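PDB 3K9D: aldehyde dehydrogenase from Listeria monocytogenes, which probably oxidises an aldehyde substrate with NAD or NADP as the electron acceptor. Local coordinates for residues D7-Q12 against M175-I180; Q12-L17 against D184-H189. One frame throughout, in Å; residues are numbered along the deposited sequence.

Contact 1: D7-Q12 against M175-I180; sequences DLRSIQ and MTVPTI
Ser10 of helix 6-28 points its side chain at the loop 175-180 and meets Thr179 there, hydroxyl to hydroxyl. Ser10 OG lies 2.8 Å from Thr179 OG1, a hydrogen bond in which either group could be the donor. With OG anti to the backbone N (chi1 173°), the hydroxyl is carried toward Thr179 OG1. Thr179 CG2 flanks the bond and packs against Ser10 CB at 3.7 Å. Thr179 is the N-cap of helix 180-188, and its OG1 is also hydrogen-bonded to the backbone N of Gly182. A water links the helix to the loop a second time: it is 2.8 Å from Ser10 OG and donates to Val177 O at 2.9 Å. The two methyls of Val177 part company. CG1 faces Ser10 CB at 4.1 Å, while CG2 lies at the edge of the Arg9 guanidinium, 3.9 Å from NH1. The Arg9 and Val177 side chains cross at about a right angle. Arg9 NE is hydrogen-bonded elsewhere, to Glu4 O. Met175 CE also approaches the hydroxyl, 4.0 Å from Ser10 OG. The buried serine hydroxyl thus has both a threonine and a water as partners, and it ties the N-terminal helix to the cap of helix 180-188.

Contact 2: Q12-L17 against D184-H189; sequences QEVRNL and DQLMKH
Two helices on one flank of the coenzyme-domain sheet pack here through Val14 and Arg15 on one side and Gln185, Leu186 and His189 on the other. Helix 6-28 and helix 180-188 run roughly the same way. Their local axes approach to 9.1 Å and cross at -34°. Val14 points toward the second helix. Its CG1, anti to the backbone N, reaches the backbone of Leu186 and lies 3.5 Å from Leu186 N. The same methyl touches Leu186 CB at 3.8 Å and Gln185 CG at 3.8 Å, so it rests where the two residues join. Leu186 itself continues inward and packs on Val140 and Ser142 of strand 138-143. This follows the Rossmann-like layout of the aldehyde dehydrogenase family, in which helices cover a central sheet. Helix 180-188 joins strand 172-174 to strand 192-197, and the N-terminal helix lies alongside it. At the outer side of the pair the contact turns polar. The Arg15 chain is extended from CG to NE and crosses that of Gln185 at about a right angle. Arg15 NE donates to Gln185 OE1 at 2.9 Å, with an N-H...O angle of 157°. The oxygen lies near the guanidinium plane. Relative to the amide, the nitrogen stands above the carbonyl plane, and the two flat groups are turned 81° apart. The Gln185 chain bends at chi2, which brings its CD to 4.0 Å from Arg15 CG. His189, the first residue to leave the helix, sets the edge of its ring toward Arg15, with CD2 4.2 Å from Arg15 CG. Its ND1 is hydrogen-bonded to the backbone N of Asp191.

How the contacts relate
Contacts 1 and 2 use successive turns of helix 6-28 and share Gln12. Their centres are about 8 Å apart. On the other side, the loop 175-180 leads directly into helix 180-188, so one helix lies against both the loop and the helix that follows it. Along the chain the segments of the two contacts alternate. The contacts also touch each other. Glu13 OE2 is 2.9 Å from Thr176 OG1, a probable hydrogen bond. Met175 CG packs on Val14 CG2 at 3.6 Å, and Met175 N lies 3.7 Å from Leu17 CD1. Their centres lie about 25 Å and 24 Å from the centre of the chain, on the same side of it.

Contact 1: D7-Q12 against M175-I180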
ATOM      1  N   ASP A   7     -23.807  11.432 -18.120  1.00 20.50           N
ATOM      2  CA  ASP A   7     -22.431  11.469 -17.629  1.00 18.52           C
ATOM      3  C   ASP A   7     -22.210  12.589 -16.594  1.00 11.23           C
ATOM      4  O   ASP A   7     -21.580  12.369 -15.564  1.00 18.00           O
ATOM      5  CB  ASP A   7     -21.418  11.527 -18.795  1.00 17.53           C
ATOM      6  CG  ASP A   7     -21.597  12.749 -19.721  1.00 18.34           C
ATOM      7  OD1 ASP A   7     -22.730  13.237 -19.941  1.00 18.24           O
ATOM      8  OD2 ASP A   7     -20.570  13.208 -20.264  1.00 23.31           O
ATOM      9  N   LEU A   8     -22.797  13.753 -16.851  1.00 18.98           N
ATOM     10  CA  LEU A   8     -22.666  14.917 -15.974  1.00 13.35           C
ATOM     11  C   LEU A   8     -23.518  14.815 -14.713  1.00 16.67           C
ATOM     12  O   LEU A   8     -23.084  15.263 -13.648  1.00 15.70           O
ATOM     13  CB  LEU A   8     -22.984  16.198 -16.735  1.00  8.65           C
ATOM     14  CG  LEU A   8     -22.159  16.464 -18.005  1.00 10.59           C
ATOM     15  CD1 LEU A   8     -22.729  17.632 -18.755  1.00 10.88           C
ATOM     16  CD2 LEU A   8     -20.661  16.656 -17.734  1.00 17.97           C
ATOM     17  N   ARG A   9     -24.721  14.245 -14.834  1.00 13.52           N
ATOM     18  CA  ARG A   9     -25.523  13.873 -13.652  1.00 20.59           C
ATOM     19  C   ARG A   9     -24.769  12.883 -12.756  1.00 13.54           C
ATOM     20  O   ARG A   9     -24.783  13.018 -11.536  1.00 18.06           O
ATOM     21  CB  ARG A   9     -26.879  13.277 -14.053  1.00 22.58           C
ATOM     22  CG  ARG A   9     -27.900  14.275 -14.573  1.00 19.48           C
ATOM     23  CD  ARG A   9     -29.281  13.614 -14.684  1.00 34.29           C
ATOM     24  NE  ARG A   9     -29.416  12.709 -15.832  1.00 27.53           N
ATOM     25  CZ  ARG A   9     -29.389  11.377 -15.779  1.00 21.70           C
ATOM     26  NH1 ARG A   9     -29.219  10.736 -14.626  1.00 20.63           N
ATOM     27  NH2 ARG A   9     -29.529  10.679 -16.898  1.00 20.14           N
ATOM     28  N   SER A  10     -24.105  11.905 -13.376  1.00 13.76           N
ATOM     29  CA  SER A  10     -23.326  10.895 -12.660  1.00 17.28           C
ATOM     30  C   SER A  10     -22.082  11.445 -11.943  1.00 18.35           C
ATOM     31  O   SER A  10     -21.862  11.102 -10.781  1.00 12.90           O
ATOM     32  CB  SER A  10     -22.962   9.736 -13.584  1.00 16.84           C
ATOM     33  OG  SER A  10     -22.079   8.813 -12.962  1.00 14.24           O
ATOM     34  N   ILE A  11     -21.285  12.275 -12.633  1.00 14.21           N
ATOM     35  CA  ILE A  11     -20.184  13.018 -12.009  1.00 16.88           C
ATOM     36  C   ILE A  11     -20.672  13.843 -10.802  1.00 16.52           C
ATOM     37  O   ILE A  11     -20.101  13.755  -9.696  1.00 20.19           O
ATOM     38  CB  ILE A  11     -19.477  13.965 -13.018  1.00 15.71           C
ATOM     39  CG1 ILE A  11     -18.759  13.158 -14.094  1.00 13.36           C
ATOM     40  CG2 ILE A  11     -18.457  14.858 -12.304  1.00 17.82           C
ATOM     41  CD1 ILE A  11     -18.505  13.917 -15.395  1.00 16.60           C
ATOM     42  N   GLN A  12     -21.727  14.626 -11.023  1.00  9.77           N
ATOM     43  CA  GLN A  12     -22.343  15.413  -9.953  1.00 17.70           C
ATOM     44  C   GLN A  12     -22.703  14.542  -8.751  1.00 13.28           C
ATOM     45  O   GLN A  12     -22.393  14.899  -7.614  1.00 13.01           O
ATOM     46  CB  GLN A  12     -23.594  16.140 -10.450  1.00  6.81           C
ATOM     47  CG  GLN A  12     -24.180  17.134  -9.426  1.00 21.19           C
ATOM     48  CD  GLN A  12     -23.317  18.375  -9.254  1.00 25.61           C
ATOM     49  OE1 GLN A  12     -23.428  19.321 -10.031  1.00 20.08           O
ATOM     50  NE2 GLN A  12     -22.460  18.379  -8.238  1.00  9.74           N
ATOM     51  N   MET A 175     -23.322   4.909  -5.985  1.00 16.40           N
ATOM     52  CA  MET A 175     -23.741   5.532  -7.250  1.00 15.56           C
ATOM     53  C   MET A 175     -25.009   4.847  -7.772  1.00 20.18           C
ATOM     54  O   MET A 175     -25.089   3.611  -7.811  1.00 15.99           O
ATOM     55  CB  MET A 175     -22.643   5.403  -8.313  1.00 19.10           C
ATOM     56  CG  MET A 175     -21.279   5.995  -7.934  1.00 13.08           C
ATOM     57  SD  MET A 175     -19.954   5.475  -9.027  1.00  9.21           S
ATOM     58  CE  MET A 175     -20.669   5.928 -10.606  1.00  9.85           C
ATOM     59  N   THR A 176     -25.990   5.653  -8.170  1.00 19.05           N
ATOM     60  CA  THR A 176     -27.270   5.145  -8.656  1.00 21.18           C
ATOM     61  C   THR A 176     -27.313   5.126 -10.180  1.00 25.95           C
ATOM     62  O   THR A 176     -28.170   4.460 -10.777  1.00 24.78           O
ATOM     63  CB  THR A 176     -28.450   5.965  -8.105  1.00 14.90           C
ATOM     64  OG1 THR A 176     -28.344   7.325  -8.552  1.00 21.19           O
ATOM     65  CG2 THR A 176     -28.451   5.926  -6.582  1.00 17.10           C
ATOM     66  N   VAL A 177     -26.385   5.872 -10.783  1.00 23.96           N
ATOM     67  CA  VAL A 177     -26.197   5.960 -12.234  1.00 25.91           C
ATOM     68  C   VAL A 177     -24.756   5.524 -12.593  1.00 25.06           C
ATOM     69  O   VAL A 177     -23.808   6.317 -12.460  1.00 27.00           O
ATOM     70  CB  VAL A 177     -26.439   7.415 -12.754  1.00 29.88           C
ATOM     71  CG1 VAL A 177     -26.326   7.472 -14.275  1.00 26.25           C
ATOM     72  CG2 VAL A 177     -27.787   7.963 -12.300  1.00 26.43           C
ATOM     73  N   PRO A 178     -24.584   4.265 -13.047  1.00 25.89           N
ATOM     74  CA  PRO A 178     -23.246   3.778 -13.382  1.00 26.64           C
ATOM     75  C   PRO A 178     -22.746   4.365 -14.695  1.00 27.47           C
ATOM     76  O   PRO A 178     -23.364   4.158 -15.736  1.00 26.65           O
ATOM     77  CB  PRO A 178     -23.429   2.255 -13.523  1.00 30.65           C
ATOM     78  CG  PRO A 178     -24.836   1.963 -13.197  1.00 21.30           C
ATOM     79  CD  PRO A 178     -25.613   3.239 -13.282  1.00 22.33           C
ATOM     80  N   THR A 179     -21.660   5.134 -14.629  1.00 21.53           N
ATOM     81  CA  THR A 179     -20.968   5.602 -15.829  1.00 19.22           C
ATOM     82  C   THR A 179     -19.477   5.435 -15.604  1.00 19.20           C
ATOM     83  O   THR A 179     -19.012   5.426 -14.456  1.00 17.36           O
ATOM     84  CB  THR A 179     -21.295   7.090 -16.227  1.00 25.12           C
ATOM     85  OG1 THR A 179     -20.727   8.013 -15.289  1.00 20.82           O
ATOM     86  CG2 THR A 179     -22.793   7.342 -16.338  1.00 14.50           C
ATOM     87  N   ILE A 180     -18.727   5.291 -16.693  1.00 19.14           N
ATOM     88  CA  ILE A 180     -17.267   5.287 -16.603  1.00 20.41           C
ATOM     89  C   ILE A 180     -16.734   6.681 -16.181  1.00 18.53           C
ATOM     90  O   ILE A 180     -15.689   6.774 -15.539  1.00 21.02           O
ATOM     91  CB  ILE A 180     -16.572   4.773 -17.900  1.00 20.00           C
ATOM     92  CG1 ILE A 180     -16.727   5.757 -19.066  1.00 28.58           C
ATOM     93  CG2 ILE A 180     -17.086   3.378 -18.282  1.00 23.72           C
ATOM     94  CD1 ILE A 180     -15.453   5.926 -19.896  1.00 32.71           C
TER
HETATM   95  O   HOH W   1     -23.250   8.305 -10.472  1.00 20.85           O

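Contact 2: Q12-L17 against D184-H189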
ATOM      1  N   GLN A  12     -21.727  14.626 -11.023  1.00  9.77           N
ATOM      2  CA  GLN A  12     -22.343  15.413  -9.953  1.00 17.70           C
ATOM      3  C   GLN A  12     -22.703  14.542  -8.751  1.00 13.28           C
ATOM      4  O   GLN A  12     -22.393  14.899  -7.614  1.00 13.01           O
ATOM      5  CB  GLN A  12     -23.594  16.140 -10.450  1.00  6.81           C
ATOM      6  CG  GLN A  12     -24.180  17.134  -9.426  1.00 21.19           C
ATOM      7  CD  GLN A  12     -23.317  18.375  -9.254  1.00 25.61           C
ATOM      8  OE1 GLN A  12     -23.428  19.321 -10.031  1.00 20.08           O
ATOM      9  NE2 GLN A  12     -22.460  18.379  -8.238  1.00  9.74           N
ATOM     10  N   GLU A  13     -23.302  13.380  -9.018  1.00 15.73           N
ATOM     11  CA  GLU A  13     -23.756  12.485  -7.958  1.00 13.63           C
ATOM     12  C   GLU A  13     -22.604  12.022  -7.091  1.00 11.78           C
ATOM     13  O   GLU A  13     -22.681  12.055  -5.874  1.00 21.38           O
ATOM     14  CB  GLU A  13     -24.469  11.278  -8.545  1.00 13.47           C
ATOM     15  CG  GLU A  13     -25.392  10.604  -7.550  1.00 22.83           C
ATOM     16  CD  GLU A  13     -25.671   9.157  -7.890  1.00 29.37           C
ATOM     17  OE1 GLU A  13     -25.345   8.715  -9.019  1.00 12.61           O
ATOM     18  OE2 GLU A  13     -26.221   8.465  -7.014  1.00 24.51           O
ATOM     19  N   VAL A  14     -21.532  11.600  -7.750  1.00 19.40           N
ATOM     20  CA  VAL A  14     -20.323  11.104  -7.107  1.00 21.08           C
ATOM     21  C   VAL A  14     -19.655  12.145  -6.178  1.00 20.15           C
ATOM     22  O   VAL A  14     -19.291  11.827  -5.046  1.00 15.10           O
ATOM     23  CB  VAL A  14     -19.367  10.568  -8.191  1.00 17.85           C
ATOM     24  CG1 VAL A  14     -17.998  10.343  -7.646  1.00 16.76           C
ATOM     25  CG2 VAL A  14     -19.934   9.277  -8.768  1.00 14.25           C
ATOM     26  N   ARG A  15     -19.517  13.377  -6.655  1.00 18.06           N
ATOM     27  CA  ARG A  15     -19.078  14.501  -5.813  1.00 20.77           C
ATOM     28  C   ARG A  15     -19.994  14.755  -4.593  1.00 16.99           C
ATOM     29  O   ARG A  15     -19.498  15.024  -3.507  1.00 20.92           O
ATOM     30  CB  ARG A  15     -18.965  15.776  -6.648  1.00 21.86           C
ATOM     31  CG  ARG A  15     -17.980  15.691  -7.809  1.00 17.95           C
ATOM     32  CD  ARG A  15     -17.874  17.035  -8.495  1.00 17.70           C
ATOM     33  NE  ARG A  15     -17.196  16.979  -9.785  1.00 16.36           N
ATOM     34  CZ  ARG A  15     -17.160  17.989 -10.660  1.00 15.71           C
ATOM     35  NH1 ARG A  15     -17.787  19.123 -10.401  1.00 11.56           N
ATOM     36  NH2 ARG A  15     -16.503  17.860 -11.809  1.00 14.26           N
ATOM     37  N   ASN A  16     -21.311  14.640  -4.769  1.00 17.14           N
ATOM     38  CA  ASN A  16     -22.259  14.759  -3.645  1.00 19.53           C
ATOM     39  C   ASN A  16     -22.085  13.615  -2.644  1.00 15.53           C
ATOM     40  O   ASN A  16     -21.983  13.843  -1.444  1.00 18.36           O
ATOM     41  CB  ASN A  16     -23.713  14.812  -4.135  1.00 18.41           C
ATOM     42  CG  ASN A  16     -24.007  16.030  -4.992  1.00 19.42           C
ATOM     43  OD1 ASN A  16     -23.365  17.069  -4.864  1.00 19.92           O
ATOM     44  ND2 ASN A  16     -24.992  15.905  -5.869  1.00 17.92           N
ATOM     45  N   LEU A  17     -22.029  12.396  -3.167  1.00 15.82           N
ATOM     46  CA  LEU A  17     -21.805  11.183  -2.379  1.00 18.49           C
ATOM     47  C   LEU A  17     -20.493  11.176  -1.588  1.00 14.63           C
ATOM     48  O   LEU A  17     -20.470  10.779  -0.431  1.00 20.94           O
ATOM     49  CB  LEU A  17     -21.883   9.942  -3.294  1.00 16.89           C
ATOM     50  CG  LEU A  17     -23.261   9.610  -3.888  1.00 16.31           C
ATOM     51  CD1 LEU A  17     -23.153   8.477  -4.895  1.00 17.50           C
ATOM     52  CD2 LEU A  17     -24.258   9.267  -2.811  1.00 20.02           C
ATOM     53  N   ASP A 184     -14.644   7.200 -12.762  1.00 11.34           N
ATOM     54  CA  ASP A 184     -13.378   7.954 -12.873  1.00 18.78           C
ATOM     55  C   ASP A 184     -13.299   9.082 -11.840  1.00 19.30           C
ATOM     56  O   ASP A 184     -12.244   9.312 -11.245  1.00 18.48           O
ATOM     57  CB  ASP A 184     -13.208   8.557 -14.267  1.00 18.63           C
ATOM     58  CG  ASP A 184     -11.852   9.236 -14.442  1.00 28.49           C
ATOM     59  OD1 ASP A 184     -10.836   8.517 -14.454  1.00 38.18           O
ATOM     60  OD2 ASP A 184     -11.804  10.476 -14.556  1.00 30.17           O
ATOM     61  N   GLN A 185     -14.413   9.782 -11.651  1.00 16.73           N
ATOM     62  CA  GLN A 185     -14.505  10.870 -10.682  1.00 16.55           C
ATOM     63  C   GLN A 185     -14.362  10.319  -9.264  1.00 14.43           C
ATOM     64  O   GLN A 185     -13.652  10.899  -8.446  1.00 19.36           O
ATOM     65  CB  GLN A 185     -15.815  11.673 -10.854  1.00 14.38           C
ATOM     66  CG  GLN A 185     -16.075  12.783  -9.809  1.00 10.42           C
ATOM     67  CD  GLN A 185     -15.008  13.897  -9.789  1.00 12.60           C
ATOM     68  OE1 GLN A 185     -15.200  14.949 -10.368  1.00 17.94           O
ATOM     69  NE2 GLN A 185     -13.896  13.658  -9.105  1.00 17.15           N
ATOM     70  N   LEU A 186     -14.993   9.176  -8.995  1.00 19.00           N
ATOM     71  CA  LEU A 186     -14.878   8.516  -7.687  1.00 15.07           C
ATOM     72  C   LEU A 186     -13.449   8.148  -7.343  1.00 15.01           C
ATOM     73  O   LEU A 186     -13.005   8.353  -6.210  1.00 18.69           O
ATOM     74  CB  LEU A 186     -15.771   7.271  -7.595  1.00 13.78           C
ATOM     75  CG  LEU A 186     -15.711   6.458  -6.284  1.00 18.90           C
ATOM     76  CD1 LEU A 186     -16.229   7.257  -5.055  1.00 16.96           C
ATOM     77  CD2 LEU A 186     -16.472   5.144  -6.397  1.00 18.57           C
ATOM     78  N   MET A 187     -12.731   7.607  -8.323  1.00 10.98           N
ATOM     79  CA  MET A 187     -11.368   7.178  -8.110  1.00 14.47           C
ATOM     80  C   MET A 187     -10.416   8.381  -7.998  1.00 13.56           C
ATOM     81  O   MET A 187      -9.529   8.365  -7.156  1.00 15.00           O
ATOM     82  CB  MET A 187     -10.891   6.231  -9.236  1.00 14.47           C
ATOM     83  CG  MET A 187     -11.550   4.838  -9.265  1.00 14.72           C
ATOM     84  SD  MET A 187     -10.848   3.733 -10.522  1.00 14.12           S
ATOM     85  CE  MET A 187     -11.063   4.714 -12.002  1.00  9.63           C
ATOM     86  N   LYS A 188     -10.595   9.389  -8.856  1.00 12.44           N
ATOM     87  CA  LYS A 188      -9.665  10.551  -8.932  1.00 18.43           C
ATOM     88  C   LYS A 188      -9.849  11.623  -7.857  1.00 22.85           C
ATOM     89  O   LYS A 188      -8.908  12.367  -7.561  1.00 19.20           O
ATOM     90  CB  LYS A 188      -9.690  11.210 -10.321  1.00 16.44           C
ATOM     91  CG  LYS A 188      -8.928  10.429 -11.405  1.00 25.89           C
ATOM     92  CD  LYS A 188      -8.969  11.134 -12.760  1.00 39.52           C
ATOM     93  CE  LYS A 188      -8.212  10.354 -13.845  1.00 46.54           C
ATOM     94  NZ  LYS A 188      -6.726  10.503 -13.784  1.00 43.26           N
ATOM     95  N   HIS A 189     -11.047  11.707  -7.279  1.00 15.55           N
ATOM     96  CA  HIS A 189     -11.377  12.735  -6.281  1.00 21.07           C
ATOM     97  C   HIS A 189     -10.381  12.853  -5.129  1.00 18.73           C
ATOM     98  O   HIS A 189      -9.874  11.853  -4.628  1.00 18.64           O
ATOM     99  CB  HIS A 189     -12.770  12.504  -5.706  1.00 16.98           C
ATOM    100  CG  HIS A 189     -13.471  13.767  -5.320  1.00 24.26           C
ATOM    101  ND1 HIS A 189     -13.266  14.398  -4.112  1.00 22.90           N
ATOM    102  CD2 HIS A 189     -14.362  14.531  -5.995  1.00 18.04           C
ATOM    103  CE1 HIS A 189     -14.010  15.487  -4.052  1.00 23.38           C
ATOM    104  NE2 HIS A 189     -14.684  15.593  -5.183  1.00 27.03           N
TER